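Local atomic coordinates of leucine aminopeptidase 2, chloroplastic (Streptomyces sp. BC16019, PDB entry 5LHJ), a protein that is a manganese-binding metalloaminopeptidase of the M17 family that takes part in bottromycin maturation and probably removes unsubstituted N-terminal amino acids from peptides. Residues L209-E215 with R239-Y245; R364-V368 with A453-A459. All blocks are in the same frame, centred on the assembly; numbering follows the deposited sequence.

Contact 1. Residues L209-E215 with R239-Y245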
# COMPACT_ATOMS: atom_id res chain seq x y z
N LEU A 209 3.50 12.76 -49.26
CA LEU A 209 2.36 12.05 -48.72
C LEU A 209 1.28 13.11 -48.52
O LEU A 209 1.59 14.23 -48.12
CB LEU A 209 2.70 11.41 -47.36
CG LEU A 209 3.78 10.34 -47.31
CD1 LEU A 209 4.18 10.02 -45.87
CD2 LEU A 209 3.33 9.08 -48.02
N ASP A 210 0.03 12.78 -48.80
CA ASP A 210 -1.07 13.71 -48.50
C ASP A 210 -1.21 13.79 -46.99
O ASP A 210 -1.10 12.76 -46.29
CB ASP A 210 -2.40 13.26 -49.12
CG ASP A 210 -2.31 13.06 -50.62
OD1 ASP A 210 -1.85 13.99 -51.32
OD2 ASP A 210 -2.71 11.97 -51.10
N CYS A 211 -1.39 15.00 -46.48
CA CYS A 211 -1.50 15.23 -45.04
C CYS A 211 -2.56 16.28 -44.74
O CYS A 211 -2.53 17.39 -45.30
CB CYS A 211 -0.15 15.65 -44.46
SG CYS A 211 -0.14 15.93 -42.67
N ALA A 212 -3.50 15.91 -43.87
CA ALA A 212 -4.54 16.81 -43.37
C ALA A 212 -4.42 16.85 -41.86
O ALA A 212 -4.42 15.79 -41.22
CB ALA A 212 -5.92 16.30 -43.77
N VAL A 213 -4.32 18.06 -41.31
CA VAL A 213 -4.28 18.28 -39.86
C VAL A 213 -5.56 18.96 -39.42
O VAL A 213 -5.91 20.01 -39.97
CB VAL A 213 -3.08 19.15 -39.47
CG1 VAL A 213 -3.11 19.45 -37.96
CG2 VAL A 213 -1.79 18.47 -39.87
N TYR A 214 -6.25 18.37 -38.45
CA TYR A 214 -7.50 18.90 -37.94
C TYR A 214 -7.28 19.44 -36.53
O TYR A 214 -6.67 18.77 -35.69
CB TYR A 214 -8.59 17.84 -37.96
CG TYR A 214 -8.93 17.35 -39.35
CD1 TYR A 214 -8.22 16.31 -39.94
CD2 TYR A 214 -9.97 17.93 -40.09
CE1 TYR A 214 -8.52 15.84 -41.21
CE2 TYR A 214 -10.28 17.47 -41.38
CZ TYR A 214 -9.55 16.43 -41.93
OH TYR A 214 -9.82 15.95 -43.19
N GLU A 215 -7.78 20.65 -36.30
CA GLU A 215 -7.60 21.37 -35.04
C GLU A 215 -8.80 22.26 -34.81
O GLU A 215 -9.47 22.64 -35.76
CB GLU A 215 -6.32 22.22 -35.10
CG GLU A 215 -6.26 23.23 -36.25
CD GLU A 215 -4.91 23.92 -36.38
OE1 GLU A 215 -4.63 24.87 -35.61
OE2 GLU A 215 -4.12 23.54 -37.28
N ARG A 239 -5.14 17.18 -31.49
CA ARG A 239 -5.01 17.25 -32.95
C ARG A 239 -5.43 15.91 -33.51
O ARG A 239 -5.32 14.87 -32.83
CB ARG A 239 -3.55 17.52 -33.36
CG ARG A 239 -3.00 18.89 -32.96
CD ARG A 239 -3.60 19.99 -33.82
NE ARG A 239 -3.09 21.34 -33.54
CZ ARG A 239 -3.64 22.23 -32.72
NH1 ARG A 239 -4.72 21.95 -31.99
NH2 ARG A 239 -3.10 23.45 -32.62
N TYR A 240 -5.89 15.91 -34.75
CA TYR A 240 -6.10 14.67 -35.49
C TYR A 240 -5.46 14.83 -36.85
O TYR A 240 -5.72 15.83 -37.54
CB TYR A 240 -7.59 14.37 -35.62
CG TYR A 240 -7.88 13.14 -36.42
CD1 TYR A 240 -7.54 11.87 -35.94
CD2 TYR A 240 -8.50 13.23 -37.67
CE1 TYR A 240 -7.80 10.73 -36.68
CE2 TYR A 240 -8.77 12.10 -38.42
CZ TYR A 240 -8.43 10.85 -37.92
OH TYR A 240 -8.71 9.73 -38.67
N VAL A 241 -4.64 13.85 -37.24
CA VAL A 241 -3.88 13.91 -38.49
C VAL A 241 -4.18 12.68 -39.35
O VAL A 241 -4.18 11.54 -38.86
CB VAL A 241 -2.36 14.03 -38.25
CG1 VAL A 241 -1.61 14.23 -39.58
CG2 VAL A 241 -2.07 15.20 -37.33
N GLU A 242 -4.44 12.91 -40.64
CA GLU A 242 -4.55 11.82 -41.60
C GLU A 242 -3.43 11.98 -42.63
O GLU A 242 -3.21 13.08 -43.16
CB GLU A 242 -5.94 11.75 -42.24
CG GLU A 242 -6.94 11.08 -41.31
CD GLU A 242 -8.37 11.00 -41.82
OE1 GLU A 242 -8.73 11.70 -42.79
OE2 GLU A 242 -9.16 10.23 -41.22
N LEU A 243 -2.74 10.88 -42.89
CA LEU A 243 -1.48 10.86 -43.63
C LEU A 243 -1.64 9.74 -44.64
O LEU A 243 -1.81 8.59 -44.23
CB LEU A 243 -0.33 10.59 -42.63
CG LEU A 243 1.12 10.55 -43.09
CD1 LEU A 243 1.54 11.93 -43.56
CD2 LEU A 243 2.05 10.10 -41.96
N THR A 244 -1.62 10.05 -45.94
CA THR A 244 -1.92 9.05 -46.97
C THR A 244 -0.80 8.83 -48.00
O THR A 244 -0.32 9.78 -48.63
CB THR A 244 -3.22 9.41 -47.71
OG1 THR A 244 -4.27 9.62 -46.76
CG2 THR A 244 -3.64 8.30 -48.66
N TYR A 245 -0.42 7.56 -48.18
CA TYR A 245 0.46 7.11 -49.25
C TYR A 245 -0.39 6.56 -50.39
O TYR A 245 -1.11 5.58 -50.22
CB TYR A 245 1.43 6.05 -48.75
CG TYR A 245 2.27 5.40 -49.84
CD1 TYR A 245 3.26 6.11 -50.52
CD2 TYR A 245 2.08 4.05 -50.17
CE1 TYR A 245 4.03 5.50 -51.50
CE2 TYR A 245 2.85 3.44 -51.15
CZ TYR A 245 3.83 4.16 -51.81
OH TYR A 245 4.59 3.54 -52.78
O HOH W 1 -8.54 13.95 -44.28

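Contact 2. Residues R364-V368 with A453-A459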
# COMPACT_ATOMS: atom_id res chain seq x y z
N ARG A 364 -12.83 3.08 -49.90
CA ARG A 364 -13.06 2.42 -48.62
C ARG A 364 -11.90 1.48 -48.30
O ARG A 364 -11.45 0.74 -49.17
CB ARG A 364 -14.35 1.60 -48.63
CG ARG A 364 -14.86 1.33 -47.23
CD ARG A 364 -15.77 0.11 -47.08
NE ARG A 364 -16.30 0.12 -45.72
CZ ARG A 364 -17.16 -0.75 -45.21
NH1 ARG A 364 -17.63 -1.76 -45.93
NH2 ARG A 364 -17.57 -0.59 -43.95
N SER A 365 -11.44 1.49 -47.05
CA SER A 365 -10.33 0.62 -46.64
C SER A 365 -10.71 -0.85 -46.60
O SER A 365 -11.73 -1.22 -46.05
CB SER A 365 -9.76 1.05 -45.30
OG SER A 365 -8.96 2.20 -45.52
N ASP A 366 -9.87 -1.68 -47.22
CA ASP A 366 -10.10 -3.11 -47.28
C ASP A 366 -9.74 -3.77 -45.95
O ASP A 366 -10.22 -4.86 -45.68
CB ASP A 366 -9.24 -3.75 -48.38
CG ASP A 366 -9.64 -3.30 -49.77
OD1 ASP A 366 -10.70 -3.74 -50.26
OD2 ASP A 366 -8.88 -2.50 -50.38
N LEU A 367 -8.88 -3.12 -45.16
CA LEU A 367 -8.35 -3.68 -43.91
C LEU A 367 -7.96 -2.51 -42.99
O LEU A 367 -7.47 -1.50 -43.48
CB LEU A 367 -7.10 -4.53 -44.21
CG LEU A 367 -6.06 -4.72 -43.09
CD1 LEU A 367 -6.61 -5.67 -42.03
CD2 LEU A 367 -4.73 -5.23 -43.58
N VAL A 368 -8.18 -2.66 -41.69
CA VAL A 368 -7.73 -1.66 -40.71
C VAL A 368 -6.85 -2.31 -39.65
O VAL A 368 -7.24 -3.31 -39.07
CB VAL A 368 -8.92 -0.95 -40.04
CG1 VAL A 368 -8.46 0.04 -38.97
CG2 VAL A 368 -9.76 -0.24 -41.10
N ALA A 453 -16.40 -1.23 -38.38
CA ALA A 453 -17.61 -1.48 -39.16
C ALA A 453 -17.72 -2.93 -39.60
O ALA A 453 -16.72 -3.56 -39.94
CB ALA A 453 -17.69 -0.57 -40.36
N ALA A 454 -18.95 -3.43 -39.60
CA ALA A 454 -19.26 -4.82 -39.96
C ALA A 454 -18.61 -5.21 -41.28
O ALA A 454 -18.66 -4.46 -42.25
CB ALA A 454 -20.77 -5.01 -40.06
N GLY A 455 -17.95 -6.37 -41.30
CA GLY A 455 -17.35 -6.88 -42.53
C GLY A 455 -15.95 -6.42 -42.88
O GLY A 455 -15.39 -6.91 -43.87
N VAL A 456 -15.36 -5.50 -42.11
CA VAL A 456 -14.02 -4.97 -42.41
C VAL A 456 -12.97 -5.77 -41.62
O VAL A 456 -13.04 -5.78 -40.38
CB VAL A 456 -13.91 -3.47 -42.06
CG1 VAL A 456 -12.51 -2.95 -42.33
CG2 VAL A 456 -14.94 -2.65 -42.83
N PRO A 457 -12.02 -6.44 -42.31
CA PRO A 457 -10.95 -7.14 -41.60
C PRO A 457 -10.12 -6.19 -40.76
O PRO A 457 -9.82 -5.07 -41.20
CB PRO A 457 -10.10 -7.77 -42.71
CG PRO A 457 -11.02 -7.87 -43.87
CD PRO A 457 -11.99 -6.74 -43.76
N TRP A 458 -9.75 -6.63 -39.56
CA TRP A 458 -9.11 -5.76 -38.59
C TRP A 458 -8.14 -6.53 -37.72
O TRP A 458 -8.40 -7.68 -37.37
CB TRP A 458 -10.19 -5.07 -37.74
CG TRP A 458 -9.76 -4.49 -36.42
CD1 TRP A 458 -9.12 -3.30 -36.19
CD2 TRP A 458 -9.98 -5.08 -35.13
NE1 TRP A 458 -8.91 -3.12 -34.84
CE2 TRP A 458 -9.44 -4.20 -34.17
CE3 TRP A 458 -10.57 -6.27 -34.70
CZ2 TRP A 458 -9.49 -4.47 -32.80
CZ3 TRP A 458 -10.61 -6.55 -33.32
CH2 TRP A 458 -10.07 -5.66 -32.41
N ALA A 459 -7.03 -5.87 -37.39
CA ALA A 459 -6.09 -6.37 -36.39
C ALA A 459 -5.70 -5.24 -35.44
O ALA A 459 -5.65 -4.07 -35.83
CB ALA A 459 -4.84 -6.96 -37.06
O HOH W 2 -19.83 -1.76 -43.01

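Contact 1. Residues L209-E215 with R239-Y245
Tyr-214 lies with its ring beside that of Tyr-240, CD1 of the former 3.8 Å from CD2 of the latter, and its hydroxyl ends near Glu-242, with a water between them. This water lies 2.6 Å from Tyr-214 OH and donates to Glu-242 OE1 at 2.7 Å, while Tyr-240 OH donates to Glu-242 OE2 at 2.6 Å. The carboxylate is thus held at both oxygens, and its charge is answered by a salt bridge to Arg-356 of helix 345-358, which covers this face.

The strands beneath run antiparallel, their axes 4.7 Å apart at closest approach and 168° between directions. Three hydrogen-bonded pairs fix the register: Asp-210 with Thr-244, Ala-212 with Glu-242, Tyr-214 with Tyr-240. The shortest of their six bonds runs from Tyr-214 N to Tyr-240 O, 2.7 Å. Two non-hydrogen-bonded pairs make the opposite face apolar, Cys-211 CB 4.2 Å from Leu-243 CD1 and Val-213 CG2 4.2 Å from Val-241 CG2. Cys-211 SG also meets Val-241 CG1 diagonally at 3.8 Å, and beyond the pairs Leu-209 CD1 meets Leu-243 CD1 at 4.0 Å, under helices 193-207 and 286-301. Just beyond the Tyr-214/Tyr-240 pair, a long salt bridge (Glu-215 OE1 to Arg-239 NH2, 3.6 Å) rests on charge alone.

Strand 239-245 also bonds to strand 306-316, so strand 210-214 adds an antiparallel margin to the helix-flanked mixed sheet of the M17 catalytic domain, an alpha/beta/alpha sandwich.

Contact 2. Residues R364-V368 with A453-A459
The backbones of 364-368 and 453-459 come together as the beginnings of two parallel strands, and a single bridge, Val-368 with Trp-458, sets their register. Val-368 uses both its polar backbone atoms: its N donates to Pro-457 O at 3.0 Å, and its O accepts from Ala-459 N at 3.1 Å, the pattern by which one residue spans two on a parallel neighbour. Before the strand, Ala-453 to Val-456 form a type II beta turn, with Gly-455 at the position where positive phi is needed. This pairing lies in the central sheet of the M17 catalytic domain, where strand 255-263 flanks 367-372 on its other side.

Val-368 CG2 packs on Val-456 CG1 at 4.1 Å, and Leu-367 CD1 lies 4.1 Å from Pro-457 CB. The extended Arg-364 lays one guanidinium face over Val-456, NH2 3.5 Å from CG2; NH2 also donates to Ser-358 O and to a water, 2.7 Å away, that donates to Ala-454 O at 3.0 Å.

In the fold
Contacts 1 and 2 show how one sheet can join pairings that follow one another in sequence: contact 1 closes before contact 2 opens. Their centres lie 20 Å apart and their nearest atoms about 9 Å, without touching. Strands 306-316 and 255-263 bridge the gap, the first beside 239-245 and the second beside 367-372, so that an antiparallel margin passes into a parallel interior. Helix 345-358 also serves both, through Arg-356 and Ser-358. Lys-261, a manganese-binding residue whose metal is absent from this chain, has its side chain about 11 Å from that of Tyr-240 and about 12 Å from that of Trp-458. Neither contact is at the metal site, but both belong to the sheet whose strands supply Lys-261 and Asp-266 to it.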